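Local structure of fervidolysin (Fervidobacterium pennivorans, 1R6V) at residues Ile34-Asn39 against Arg90-Ser95; Arg41-Lys46 against Ala85-Arg90; Lys49-Lys54 against Ile67-Met72; Asp578-Gly583 against Gln660-Trp665. The protein breaks keratin down into peptides as a subtilisin-like serine protease, which lets the bacterium grow on native feathers. The protein carries 1 engineered substitution. All blocks are in the same frame, centred on the assembly; numbering follows the deposited sequence.

Interactions 1, 2 and 3 lie in the propeptide on one four-stranded antiparallel sheet; interactions 2 and 3 also use helix 41-51, which packs on it. Interaction 1 pairs strands 33-38 and 89-93. Interaction 2, its centre about 10 Å from that of interaction 1, sets the start of the helix against the loop leading into strand 89-93; Asn39 N probably bonds to Gly88 O (2.8 Å) between them. At the helix's other end interaction 3 joins strand 64-68, whose Ile67 N meets Ile34 O (2.8 Å). Interaction 4 belongs to the second beta-sandwich domain, its centre about 18 Å from that of interaction 2, and Leu580 packs against Ala85. All four lie away from the calcium site and the inferred charge-relay residues (Asp162, Ser381 and position 200, an engineered alanine).

Interaction 1 of 4, residues Ile34-Asn39 against Arg90-Ser95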
loop_
_atom_site.group_PDB
_atom_site.type_symbol
_atom_site.label_atom_id
_atom_site.label_comp_id
_atom_site.label_asym_id
_atom_site.label_seq_id
_atom_site.Cartn_x
_atom_site.Cartn_y
_atom_site.Cartn_z
ATOM N N ILE A 34 4.176 -15.985 2.997
ATOM C CA ILE A 34 4.979 -14.764 2.956
ATOM C C ILE A 34 5.200 -14.319 1.518
ATOM O O ILE A 34 5.250 -15.141 0.601
ATOM C CB ILE A 34 6.372 -14.919 3.630
ATOM C CG1 ILE A 34 7.147 -16.104 3.039
ATOM C CG2 ILE A 34 6.198 -15.054 5.130
ATOM C CD1 ILE A 34 8.610 -16.206 3.612
ATOM N N LEU A 35 5.282 -13.005 1.322
ATOM C CA LEU A 35 5.521 -12.443 -0.005
ATOM C C LEU A 35 6.936 -11.921 0.044
ATOM O O LEU A 35 7.280 -11.161 0.944
ATOM C CB LEU A 35 4.556 -11.282 -0.308
ATOM C CG LEU A 35 3.053 -11.512 -0.091
ATOM C CD1 LEU A 35 2.284 -10.513 -0.928
ATOM C CD2 LEU A 35 2.644 -12.914 -0.413
ATOM N N VAL A 36 7.761 -12.342 -0.910
ATOM C CA VAL A 36 9.154 -11.929 -0.935
ATOM C C VAL A 36 9.483 -11.069 -2.143
ATOM O O VAL A 36 9.352 -11.514 -3.281
ATOM C CB VAL A 36 10.101 -13.169 -0.928
ATOM C CG1 VAL A 36 11.566 -12.722 -0.928
ATOM C CG2 VAL A 36 9.808 -14.038 0.326
ATOM N N GLY A 37 9.877 -9.825 -1.876
ATOM C CA GLY A 37 10.276 -8.906 -2.922
ATOM C C GLY A 37 11.771 -9.105 -2.999
ATOM O O GLY A 37 12.470 -8.974 -1.994
ATOM N N TYR A 38 12.277 -9.415 -4.183
ATOM C CA TYR A 38 13.693 -9.687 -4.328
ATOM C C TYR A 38 14.328 -8.834 -5.401
ATOM O O TYR A 38 13.650 -8.142 -6.159
ATOM C CB TYR A 38 13.866 -11.162 -4.723
ATOM C CG TYR A 38 13.217 -11.523 -6.057
ATOM C CD1 TYR A 38 13.898 -11.344 -7.262
ATOM C CD2 TYR A 38 11.918 -12.040 -6.118
ATOM C CE1 TYR A 38 13.308 -11.672 -8.494
ATOM C CE2 TYR A 38 11.314 -12.372 -7.358
ATOM C CZ TYR A 38 12.022 -12.182 -8.542
ATOM O OH TYR A 38 11.447 -12.501 -9.763
ATOM N N ASN A 39 15.651 -8.879 -5.437
ATOM C CA ASN A 39 16.379 -8.228 -6.501
ATOM C C ASN A 39 16.977 -9.431 -7.225
ATOM O O ASN A 39 16.839 -9.556 -8.430
ATOM C CB ASN A 39 17.468 -7.303 -5.971
ATOM C CG ASN A 39 16.914 -5.967 -5.510
ATOM O OD1 ASN A 39 16.024 -5.395 -6.149
ATOM N ND2 ASN A 39 17.439 -5.460 -4.406
ATOM N N ARG A 90 14.653 -7.625 -1.191
ATOM C CA ARG A 90 14.154 -6.289 -0.872
ATOM C C ARG A 90 13.297 -6.283 0.396
ATOM O O ARG A 90 13.457 -5.414 1.263
ATOM C CB ARG A 90 13.358 -5.710 -2.052
ATOM C CG ARG A 90 14.225 -5.085 -3.151
ATOM C CD ARG A 90 13.365 -4.501 -4.275
ATOM N NE ARG A 90 12.695 -5.585 -4.982
ATOM C CZ ARG A 90 11.384 -5.686 -5.170
ATOM N NH1 ARG A 90 10.552 -4.750 -4.714
ATOM N NH2 ARG A 90 10.910 -6.752 -5.793
ATOM N N TYR A 91 12.390 -7.246 0.522
ATOM C CA TYR A 91 11.544 -7.301 1.708
ATOM C C TYR A 91 10.840 -8.635 1.813
ATOM O O TYR A 91 10.805 -9.411 0.853
ATOM C CB TYR A 91 10.480 -6.190 1.676
ATOM C CG TYR A 91 9.518 -6.308 0.509
ATOM C CD1 TYR A 91 8.475 -7.245 0.521
ATOM C CD2 TYR A 91 9.699 -5.542 -0.641
ATOM C CE1 TYR A 91 7.644 -7.416 -0.594
ATOM C CE2 TYR A 91 8.872 -5.707 -1.767
ATOM C CZ TYR A 91 7.852 -6.643 -1.735
ATOM O OH TYR A 91 7.038 -6.803 -2.837
ATOM N N VAL A 92 10.298 -8.896 2.998
ATOM C CA VAL A 92 9.531 -10.107 3.262
ATOM C C VAL A 92 8.338 -9.612 4.046
ATOM O O VAL A 92 8.520 -9.001 5.090
ATOM C CB VAL A 92 10.295 -11.110 4.143
ATOM C CG1 VAL A 92 9.422 -12.359 4.353
ATOM C CG2 VAL A 92 11.607 -11.500 3.474
ATOM N N GLU A 93 7.125 -9.861 3.565
ATOM C CA GLU A 93 5.945 -9.380 4.286
ATOM C C GLU A 93 4.792 -10.368 4.144
ATOM O O GLU A 93 4.826 -11.235 3.285
ATOM C CB GLU A 93 5.519 -8.034 3.683
ATOM C CG GLU A 93 5.076 -8.160 2.230
ATOM C CD GLU A 93 4.752 -6.824 1.572
ATOM O OE1 GLU A 93 4.400 -6.841 0.379
ATOM O OE2 GLU A 93 4.849 -5.769 2.240
ATOM N N PRO A 94 3.758 -10.258 4.994
ATOM C CA PRO A 94 2.634 -11.185 4.847
ATOM C C PRO A 94 1.656 -10.566 3.830
ATOM O O PRO A 94 1.883 -9.454 3.335
ATOM C CB PRO A 94 2.015 -11.195 6.244
ATOM C CG PRO A 94 2.195 -9.769 6.666
ATOM C CD PRO A 94 3.630 -9.462 6.233
ATOM N N SER A 95 0.595 -11.293 3.497
ATOM C CA SER A 95 -0.452 -10.744 2.647
ATOM C C SER A 95 -1.378 -10.209 3.730
ATOM O O SER A 95 -1.726 -10.937 4.675
ATOM C CB SER A 95 -1.172 -11.837 1.858
ATOM O OG SER A 95 -2.375 -11.344 1.292
#
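Ile34 opens the antiparallel pairing of strands 33-38 and 89-93 in the propeptide sheet, its CD1 resting 4.0 Å from Val92 CG1 on the face covered by helices 41-51 and 74-81. Leu35 and Glu93 form a hydrogen-bonded pair: Leu35 N reaches Glu93 O at 2.7 Å, nearly in line with the carbonyl, and Glu93 N bonds back to Leu35 O. Val36 then meets Val92 as a non-hydrogen-bonded pair. Gly37 stands opposite both Arg90 and Tyr91, a classic beta bulge, and Gly37 O receives Arg90 N (2.7 Å) and Tyr91 N (3.1 Å) from the same face of its plane. A side chain at Gly37 would collide with the Tyr91 ring, which lays one face against Gly37 CA. On that side of the sheet Tyr91 OH and Glu93 OE1 bond to Thr276 of the catalytic domain. Tyr38 O is gripped side-on by Arg90 NE (3.0 Å) and Arg90 NH2 (3.1 Å), in the guanidinium plane. An alanine in place of Arg90 would probably leave Tyr38 O without both donors and Ile62 O without its bond from NH2. Asn39 crosses the arginine chain at about a right angle, OD1 3.4 Å from Arg90 CD.

Interaction 2 of 4, residues Arg41-Lys46 against Ala85-Arg90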
loop_
_atom_site.group_PDB
_atom_site.type_symbol
_atom_site.label_atom_id
_atom_site.label_comp_id
_atom_site.label_asym_id
_atom_site.label_seq_id
_atom_site.Cartn_x
_atom_site.Cartn_y
_atom_site.Cartn_z
ATOM N N ARG A 41 16.620 -13.237 -7.779
ATOM C CA ARG A 41 15.714 -14.381 -7.644
ATOM C C ARG A 41 16.370 -15.607 -6.992
ATOM O O ARG A 41 15.707 -16.368 -6.296
ATOM C CB ARG A 41 15.139 -14.761 -9.023
ATOM C CG ARG A 41 14.260 -16.031 -9.053
ATOM C CD ARG A 41 13.045 -15.930 -8.106
ATOM N NE ARG A 41 12.226 -17.152 -8.078
ATOM C CZ ARG A 41 12.482 -18.227 -7.334
ATOM N NH1 ARG A 41 13.544 -18.260 -6.537
ATOM N NH2 ARG A 41 11.669 -19.275 -7.376
ATOM N N SER A 42 17.668 -15.800 -7.205
ATOM C CA SER A 42 18.326 -16.963 -6.617
ATOM C C SER A 42 18.352 -16.913 -5.081
ATOM O O SER A 42 18.298 -17.953 -4.411
ATOM C CB SER A 42 19.753 -17.113 -7.166
ATOM O OG SER A 42 20.611 -16.099 -6.678
ATOM N N GLU A 43 18.408 -15.709 -4.523
ATOM C CA GLU A 43 18.440 -15.566 -3.074
ATOM C C GLU A 43 17.143 -16.023 -2.439
ATOM O O GLU A 43 17.118 -16.408 -1.270
ATOM C CB GLU A 43 18.713 -14.114 -2.667
ATOM C CG GLU A 43 20.168 -13.694 -2.771
ATOM C CD GLU A 43 21.063 -14.410 -1.761
ATOM O OE1 GLU A 43 20.982 -14.121 -0.542
ATOM O OE2 GLU A 43 21.854 -15.274 -2.188
ATOM N N VAL A 44 16.054 -15.951 -3.195
ATOM C CA VAL A 44 14.763 -16.372 -2.670
ATOM C C VAL A 44 14.840 -17.854 -2.318
ATOM O O VAL A 44 14.200 -18.311 -1.373
ATOM C CB VAL A 44 13.631 -16.135 -3.706
ATOM C CG1 VAL A 44 12.296 -16.607 -3.151
ATOM C CG2 VAL A 44 13.548 -14.640 -4.043
ATOM N N ASP A 45 15.646 -18.604 -3.061
ATOM C CA ASP A 45 15.759 -20.026 -2.789
ATOM C C ASP A 45 16.343 -20.299 -1.401
ATOM O O ASP A 45 16.079 -21.350 -0.824
ATOM C CB ASP A 45 16.586 -20.712 -3.878
ATOM C CG ASP A 45 15.916 -20.641 -5.250
ATOM O OD1 ASP A 45 14.663 -20.613 -5.306
ATOM O OD2 ASP A 45 16.642 -20.627 -6.267
ATOM N N LYS A 46 17.120 -19.355 -0.866
ATOM C CA LYS A 46 17.687 -19.509 0.470
ATOM C C LYS A 46 16.562 -19.398 1.503
ATOM O O LYS A 46 16.604 -20.047 2.545
ATOM C CB LYS A 46 18.750 -18.444 0.738
ATOM C CG LYS A 46 20.007 -18.609 -0.099
ATOM C CD LYS A 46 21.012 -17.518 0.221
ATOM C CE LYS A 46 22.328 -17.721 -0.530
ATOM N NZ LYS A 46 23.282 -16.620 -0.222
ATOM N N ALA A 85 21.254 -13.411 6.753
ATOM C CA ALA A 85 22.216 -12.534 6.106
ATOM C C ALA A 85 22.073 -12.505 4.583
ATOM O O ALA A 85 23.064 -12.577 3.856
ATOM C CB ALA A 85 23.634 -12.958 6.484
ATOM N N LEU A 86 20.839 -12.394 4.104
ATOM C CA LEU A 86 20.579 -12.350 2.671
ATOM C C LEU A 86 20.987 -10.975 2.140
ATOM O O LEU A 86 20.917 -9.989 2.864
ATOM C CB LEU A 86 19.091 -12.592 2.420
ATOM C CG LEU A 86 18.520 -13.811 3.148
ATOM C CD1 LEU A 86 17.012 -13.896 2.924
ATOM C CD2 LEU A 86 19.210 -15.069 2.657
ATOM N N LYS A 87 21.418 -10.893 0.888
ATOM C CA LYS A 87 21.811 -9.587 0.366
ATOM C C LYS A 87 20.950 -9.076 -0.794
ATOM O O LYS A 87 20.754 -7.866 -0.948
ATOM C CB LYS A 87 23.283 -9.602 -0.060
ATOM C CG LYS A 87 23.560 -10.284 -1.390
ATOM C CD LYS A 87 23.308 -11.778 -1.332
ATOM C CE LYS A 87 23.555 -12.437 -2.699
ATOM N NZ LYS A 87 24.941 -12.202 -3.221
ATOM N N GLY A 88 20.435 -9.987 -1.606
ATOM C CA GLY A 88 19.627 -9.561 -2.734
ATOM C C GLY A 88 18.129 -9.667 -2.530
ATOM O O GLY A 88 17.404 -9.965 -3.473
ATOM N N ILE A 89 17.670 -9.428 -1.304
ATOM C CA ILE A 89 16.241 -9.484 -0.987
ATOM C C ILE A 89 15.780 -8.068 -0.635
ATOM O O ILE A 89 16.452 -7.373 0.129
ATOM C CB ILE A 89 15.970 -10.426 0.226
ATOM C CG1 ILE A 89 16.263 -11.886 -0.147
ATOM C CG2 ILE A 89 14.523 -10.300 0.695
ATOM C CD1 ILE A 89 15.523 -12.408 -1.356
ATOM N N ARG A 90 14.653 -7.625 -1.191
ATOM C CA ARG A 90 14.154 -6.289 -0.872
ATOM C C ARG A 90 13.297 -6.283 0.396
ATOM O O ARG A 90 13.457 -5.414 1.263
ATOM C CB ARG A 90 13.358 -5.710 -2.052
ATOM C CG ARG A 90 14.225 -5.085 -3.151
ATOM C CD ARG A 90 13.365 -4.501 -4.275
ATOM N NE ARG A 90 12.695 -5.585 -4.982
ATOM C CZ ARG A 90 11.384 -5.686 -5.170
ATOM N NH1 ARG A 90 10.552 -4.750 -4.714
ATOM N NH2 ARG A 90 10.910 -6.752 -5.793
#
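Glu43, near the start of helix 41-51, lies against Leu86, Lys87, Gly88 and Ile89, and no hydrogen bond links the two sides. The apolar contacts come first. Ile89 CD1 reaches Glu43 CB at 3.8 Å and also touches Val44 CG2, the valine and isoleucine side chains crossing at about a right angle. Leu86 and Lys46 run antiparallel past one another, with Leu86 CD2 3.9 Å from Lys46 CD. The charged group sits beside them. Bent at chi2 (-67°), which places CD, the Glu43 chain meets Lys87 at about a right angle, and it is the lysine's methylenes that touch it: Lys87 CE is 3.3 Å from Glu43 CD, and Lys87 CD 3.4 Å from Glu43 OE1. The ammonium stays further off, Lys87 NZ being 4.5 Å from Glu43 OE2. Lys46 NZ holds that oxygen instead, in a salt bridge of 2.8 Å to its syn lone pair. The two lysines would probably favour the charged form of the carboxylate, Lys46 most directly. An alanine at Glu43 would probably leave Lys46 NZ without its mate and open a gap beside Lys87 CD and CE. Ile89 also packs on Ile47 of the same helix and on Val36 and Tyr38 of strand 33-38, while Val44 reaches Val65 and Ile67 of strand 64-68, so the helix packs on one face of the propeptide sheet.

Interaction 3 of 4, residues Lys49-Lys54 against Ile67-Met72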
loop_
_atom_site.group_PDB
_atom_site.type_symbol
_atom_site.label_atom_id
_atom_site.label_comp_id
_atom_site.label_asym_id
_atom_site.label_seq_id
_atom_site.Cartn_x
_atom_site.Cartn_y
_atom_site.Cartn_z
ATOM N N LYS A 49 14.350 -22.715 1.322
ATOM C CA LYS A 49 14.969 -23.793 2.076
ATOM C C LYS A 49 14.907 -23.551 3.582
ATOM O O LYS A 49 14.640 -24.476 4.353
ATOM C CB LYS A 49 16.415 -23.974 1.630
ATOM C CG LYS A 49 16.525 -24.320 0.167
ATOM C CD LYS A 49 17.964 -24.457 -0.253
ATOM C CE LYS A 49 18.077 -24.620 -1.755
ATOM N NZ LYS A 49 19.512 -24.616 -2.164
ATOM N N ALA A 50 15.136 -22.312 4.007
ATOM C CA ALA A 50 15.111 -22.005 5.435
ATOM C C ALA A 50 13.748 -22.268 6.072
ATOM O O ALA A 50 13.664 -22.700 7.221
ATOM C CB ALA A 50 15.532 -20.556 5.670
ATOM N N VAL A 51 12.672 -22.017 5.339
ATOM C CA VAL A 51 11.350 -22.250 5.903
ATOM C C VAL A 51 10.750 -23.529 5.323
ATOM O O VAL A 51 9.658 -23.947 5.710
ATOM C CB VAL A 51 10.405 -21.039 5.629
ATOM C CG1 VAL A 51 11.066 -19.753 6.094
ATOM C CG2 VAL A 51 10.049 -20.953 4.154
ATOM N N ASN A 52 11.497 -24.163 4.423
ATOM C CA ASN A 52 11.046 -25.371 3.744
ATOM C C ASN A 52 9.637 -25.133 3.228
ATOM O O ASN A 52 8.711 -25.904 3.490
ATOM C CB ASN A 52 11.059 -26.576 4.684
ATOM C CG ASN A 52 10.788 -27.873 3.949
ATOM O OD1 ASN A 52 11.156 -28.015 2.785
ATOM N ND2 ASN A 52 10.156 -28.827 4.624
ATOM N N GLY A 53 9.480 -24.046 2.483
ATOM C CA GLY A 53 8.175 -23.715 1.959
ATOM C C GLY A 53 8.007 -24.091 0.507
ATOM O O GLY A 53 8.852 -24.766 -0.078
ATOM N N LYS A 54 6.894 -23.660 -0.068
ATOM C CA LYS A 54 6.621 -23.943 -1.457
ATOM C C LYS A 54 6.219 -22.669 -2.171
ATOM O O LYS A 54 5.342 -21.942 -1.706
ATOM C CB LYS A 54 5.487 -24.960 -1.605
ATOM C CG LYS A 54 5.166 -25.241 -3.061
ATOM C CD LYS A 54 4.020 -26.200 -3.212
ATOM C CE LYS A 54 2.737 -25.647 -2.625
ATOM N NZ LYS A 54 1.573 -26.501 -3.030
ATOM N N ILE A 67 5.426 -17.386 -1.027
ATOM C CA ILE A 67 5.823 -18.686 -0.484
ATOM C C ILE A 67 4.863 -19.203 0.570
ATOM O O ILE A 67 4.613 -18.537 1.570
ATOM C CB ILE A 67 7.221 -18.594 0.169
ATOM C CG1 ILE A 67 8.233 -18.065 -0.847
ATOM C CG2 ILE A 67 7.635 -19.966 0.745
ATOM C CD1 ILE A 67 9.619 -17.812 -0.264
ATOM N N LYS A 68 4.320 -20.395 0.350
ATOM C CA LYS A 68 3.419 -21.007 1.319
ATOM C C LYS A 68 4.336 -21.649 2.373
ATOM O O LYS A 68 5.320 -22.301 2.027
ATOM C CB LYS A 68 2.569 -22.070 0.631
ATOM C CG LYS A 68 1.262 -22.322 1.315
ATOM C CD LYS A 68 0.522 -23.464 0.665
ATOM C CE LYS A 68 -0.908 -23.475 1.147
ATOM N NZ LYS A 68 -0.972 -23.260 2.619
ATOM N N LEU A 69 4.002 -21.471 3.649
ATOM C CA LEU A 69 4.831 -21.967 4.753
ATOM C C LEU A 69 4.731 -23.426 5.218
ATOM O O LEU A 69 5.593 -23.902 5.960
ATOM C CB LEU A 69 4.633 -21.060 5.969
ATOM C CG LEU A 69 4.959 -19.585 5.711
ATOM C CD1 LEU A 69 4.714 -18.772 6.974
ATOM C CD2 LEU A 69 6.406 -19.456 5.268
ATOM N N ASN A 70 3.683 -24.128 4.827
ATOM C CA ASN A 70 3.542 -25.531 5.231
ATOM C C ASN A 70 3.825 -25.822 6.713
ATOM O O ASN A 70 4.922 -26.262 7.060
ATOM C CB ASN A 70 4.463 -26.432 4.396
ATOM C CG ASN A 70 4.375 -26.159 2.903
ATOM O OD1 ASN A 70 3.333 -25.745 2.379
ATOM N ND2 ASN A 70 5.483 -26.406 2.203
ATOM N N GLY A 71 2.841 -25.588 7.576
ATOM C CA GLY A 71 2.999 -25.874 8.993
ATOM C C GLY A 71 3.956 -24.982 9.763
ATOM O O GLY A 71 4.778 -25.463 10.546
ATOM N N MET A 72 3.849 -23.678 9.543
ATOM C CA MET A 72 4.701 -22.701 10.215
ATOM C C MET A 72 3.945 -21.380 10.117
ATOM O O MET A 72 3.187 -21.172 9.166
ATOM C CB MET A 72 6.046 -22.611 9.486
ATOM C CG MET A 72 7.197 -22.027 10.289
ATOM S SD MET A 72 8.795 -21.955 9.367
ATOM C CE MET A 72 9.311 -23.660 9.391
#
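A Schellman motif ends helix 41-51, and the chain that leaves it, Gly53 and Lys54, runs straight into an antiparallel pairing with Lys68 at the open end of the hairpin of strands 54-59 and 64-68. Asn52 is the C-prime residue: its positive phi (48°) reverses the chain, with Gly53 N bonded back to Val48 O. Lys54 and Lys68 then form a hydrogen-bonded pair, Lys54 N giving to Lys68 O at 3.0 Å and Lys68 N to Lys54 O at 2.8 Å. Their side chains stand on the same face of the sheet, but the ammonium groups keep well apart, Lys54 NZ lying 7.0 Å from Lys68 NZ. Just before the pair, Gly53 CA comes within 3.2 Å of Lys68 O; a CB at this position would strike both that oxygen and Ile67 CG2. On the last turn of the helix Val51 makes the apolar part of the contact. Its CG2 meets Leu69 CD2 at 4.1 Å and borders Ile67 CG2, while helix 74-81 adds Ala77 and Ile81 around the valine. The exposed Asn70 brings its amide nitrogen up to the turn: ND2 is 3.5 Å from Asn52 O, a contact without a hydrogen bond, and it also faces Gly53 CA. Met72, on the way to helix 74-81, reaches back over the helix end. Its SD lies 4.2 Å from Val51 CB, and the bend at chi3 (-75°) brings the methyl carbon CE to 3.7 Å from Val51 O.

Interaction 4 of 4, residues Asp578-Gly583 against Gln660-Trp665; sequences DPLLRG and QPIYVW
Leu580 and Pro579 occupy the middle of a type I beta turn, Asp578 to Leu581, which joins strands 573-577 and 584-589 of the second beta-sandwich domain and packs on the loop 660-665. From CB outward, Leu580 first passes the backbone of that loop: CB is 4.0 Å from Pro661 O and CG 3.9 Å from the same Pro661 O. At the fork the two methyls part. Leu580 CD1, placed by chi2 (65°), presses on Ile662 CD1 at 3.5 Å, tighter than usual for two carbons, the two side chains running alongside in one direction. Leu580 CD2 instead lies over one face of the Arg582 guanidinium, toward its rim, and touches Ala85 of the propeptide. That guanidinium is held by Asp578, side-on, with NE to OD1 and NH2 to OD2; OD1 also accepts Arg582 N on its anti lone pair, so the carboxylate at the first position of the turn holds both backbone and side chain of the residue just after it. The single hydrogen bond between turn and loop runs from Tyr663 N to Pro579 O (2.9 Å), and Pro579 CB sits 3.4 Å from Tyr663 O while also meeting Ile662 CD1 and Trp665 CB. The indole NE1 of Trp665 bonds elsewhere, to Ile526 O. Leu581 closes the contact with one methyl, CD1, set 3.9 Å from Pro661 CG and 3.7 Å from Tyr663 CE1, at the edge of the tyrosine ring.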
loop_
_atom_site.group_PDB
_atom_site.type_symbol
_atom_site.label_atom_id
_atom_site.label_comp_id
_atom_site.label_asym_id
_atom_site.label_seq_id
_atom_site.Cartn_x
_atom_site.Cartn_y
_atom_site.Cartn_z
ATOM N N ASP A 578 29.721 -7.384 14.308
ATOM C CA ASP A 578 28.542 -7.523 13.472
ATOM C C ASP A 578 27.568 -8.360 14.310
ATOM O O ASP A 578 27.974 -9.321 14.963
ATOM C CB ASP A 578 28.926 -8.250 12.181
ATOM C CG ASP A 578 27.722 -8.701 11.385
ATOM O OD1 ASP A 578 27.529 -9.931 11.268
ATOM O OD2 ASP A 578 26.974 -7.828 10.888
ATOM N N PRO A 579 26.277 -7.998 14.323
ATOM C CA PRO A 579 25.287 -8.744 15.107
ATOM C C PRO A 579 25.146 -10.211 14.736
ATOM O O PRO A 579 24.699 -11.017 15.547
ATOM C CB PRO A 579 23.991 -7.959 14.898
ATOM C CG PRO A 579 24.242 -7.148 13.663
ATOM C CD PRO A 579 25.688 -6.780 13.745
ATOM N N LEU A 580 25.527 -10.536 13.505
ATOM C CA LEU A 580 25.471 -11.907 13.007
ATOM C C LEU A 580 26.823 -12.577 13.186
ATOM O O LEU A 580 27.026 -13.711 12.748
ATOM C CB LEU A 580 25.096 -11.926 11.522
ATOM C CG LEU A 580 23.635 -11.697 11.144
ATOM C CD1 LEU A 580 23.189 -10.298 11.505
ATOM C CD2 LEU A 580 23.491 -11.922 9.638
ATOM N N LEU A 581 27.748 -11.864 13.821
ATOM C CA LEU A 581 29.095 -12.367 14.080
ATOM C C LEU A 581 29.851 -12.751 12.812
ATOM O O LEU A 581 30.643 -13.693 12.821
ATOM C CB LEU A 581 29.042 -13.568 15.030
ATOM C CG LEU A 581 28.325 -13.303 16.353
ATOM C CD1 LEU A 581 28.338 -14.548 17.226
ATOM C CD2 LEU A 581 29.003 -12.139 17.063
ATOM N N ARG A 582 29.610 -12.015 11.730
ATOM C CA ARG A 582 30.284 -12.270 10.456
ATOM C C ARG A 582 31.713 -11.724 10.518
ATOM O O ARG A 582 32.604 -12.166 9.786
ATOM C CB ARG A 582 29.518 -11.600 9.302
ATOM C CG ARG A 582 28.163 -12.245 8.975
ATOM C CD ARG A 582 27.372 -11.426 7.961
ATOM N NE ARG A 582 26.899 -10.165 8.525
ATOM C CZ ARG A 582 26.106 -9.306 7.893
ATOM N NH1 ARG A 582 25.689 -9.563 6.659
ATOM N NH2 ARG A 582 25.712 -8.194 8.507
ATOM N N GLY A 583 31.929 -10.765 11.411
ATOM C CA GLY A 583 33.243 -10.169 11.561
ATOM C C GLY A 583 33.165 -9.058 12.581
ATOM O O GLY A 583 32.120 -8.874 13.209
ATOM N N GLN A 660 22.745 -20.000 14.027
ATOM C CA GLN A 660 22.463 -18.789 13.251
ATOM C C GLN A 660 22.208 -17.642 14.222
ATOM O O GLN A 660 21.059 -17.292 14.490
ATOM C CB GLN A 660 21.212 -18.976 12.382
ATOM C CG GLN A 660 21.391 -19.828 11.138
ATOM C CD GLN A 660 22.431 -19.267 10.189
ATOM O OE1 GLN A 660 23.613 -19.614 10.265
ATOM N NE2 GLN A 660 22.000 -18.386 9.296
ATOM N N PRO A 661 23.278 -17.046 14.764
ATOM C CA PRO A 661 23.133 -15.940 15.712
ATOM C C PRO A 661 22.722 -14.598 15.118
ATOM O O PRO A 661 23.025 -14.274 13.973
ATOM C CB PRO A 661 24.516 -15.855 16.342
ATOM C CG PRO A 661 25.407 -16.147 15.160
ATOM C CD PRO A 661 24.703 -17.376 14.566
ATOM N N ILE A 662 22.000 -13.836 15.925
ATOM C CA ILE A 662 21.599 -12.491 15.579
ATOM C C ILE A 662 21.422 -11.795 16.926
ATOM O O ILE A 662 20.375 -11.888 17.554
ATOM C CB ILE A 662 20.283 -12.435 14.727
ATOM C CG1 ILE A 662 19.825 -10.988 14.606
ATOM C CG2 ILE A 662 19.186 -13.269 15.338
ATOM C CD1 ILE A 662 20.878 -10.089 14.123
ATOM N N TYR A 663 22.481 -11.135 17.382
ATOM C CA TYR A 663 22.432 -10.448 18.661
ATOM C C TYR A 663 21.764 -9.096 18.529
ATOM O O TYR A 663 21.777 -8.492 17.457
ATOM C CB TYR A 663 23.840 -10.245 19.231
ATOM C CG TYR A 663 24.423 -11.499 19.845
ATOM C CD1 TYR A 663 25.179 -12.383 19.080
ATOM C CD2 TYR A 663 24.170 -11.822 21.180
ATOM C CE1 TYR A 663 25.668 -13.564 19.629
ATOM C CE2 TYR A 663 24.654 -13.002 21.739
ATOM C CZ TYR A 663 25.402 -13.864 20.953
ATOM O OH TYR A 663 25.874 -15.039 21.486
ATOM N N VAL A 664 21.171 -8.648 19.632
ATOM C CA VAL A 664 20.526 -7.341 19.697
ATOM C C VAL A 664 21.524 -6.355 19.099
ATOM O O VAL A 664 22.739 -6.435 19.344
ATOM C CB VAL A 664 20.203 -6.978 21.175
ATOM C CG1 VAL A 664 19.977 -5.493 21.328
ATOM C CG2 VAL A 664 18.943 -7.734 21.622
ATOM N N TRP A 665 21.017 -5.435 18.288
ATOM C CA TRP A 665 21.889 -4.468 17.648
ATOM C C TRP A 665 21.498 -3.030 17.921
ATOM O O TRP A 665 20.407 -2.759 18.420
ATOM C CB TRP A 665 21.925 -4.713 16.137
ATOM C CG TRP A 665 20.601 -4.503 15.456
ATOM C CD1 TRP A 665 20.122 -3.333 14.919
ATOM C CD2 TRP A 665 19.584 -5.487 15.243
ATOM N NE1 TRP A 665 18.871 -3.534 14.388
ATOM C CE2 TRP A 665 18.514 -4.846 14.570
ATOM C CE3 TRP A 665 19.471 -6.851 15.553
ATOM C CZ2 TRP A 665 17.341 -5.523 14.197
ATOM C CZ3 TRP A 665 18.302 -7.529 15.182
ATOM C CH2 TRP A 665 17.253 -6.860 14.510
#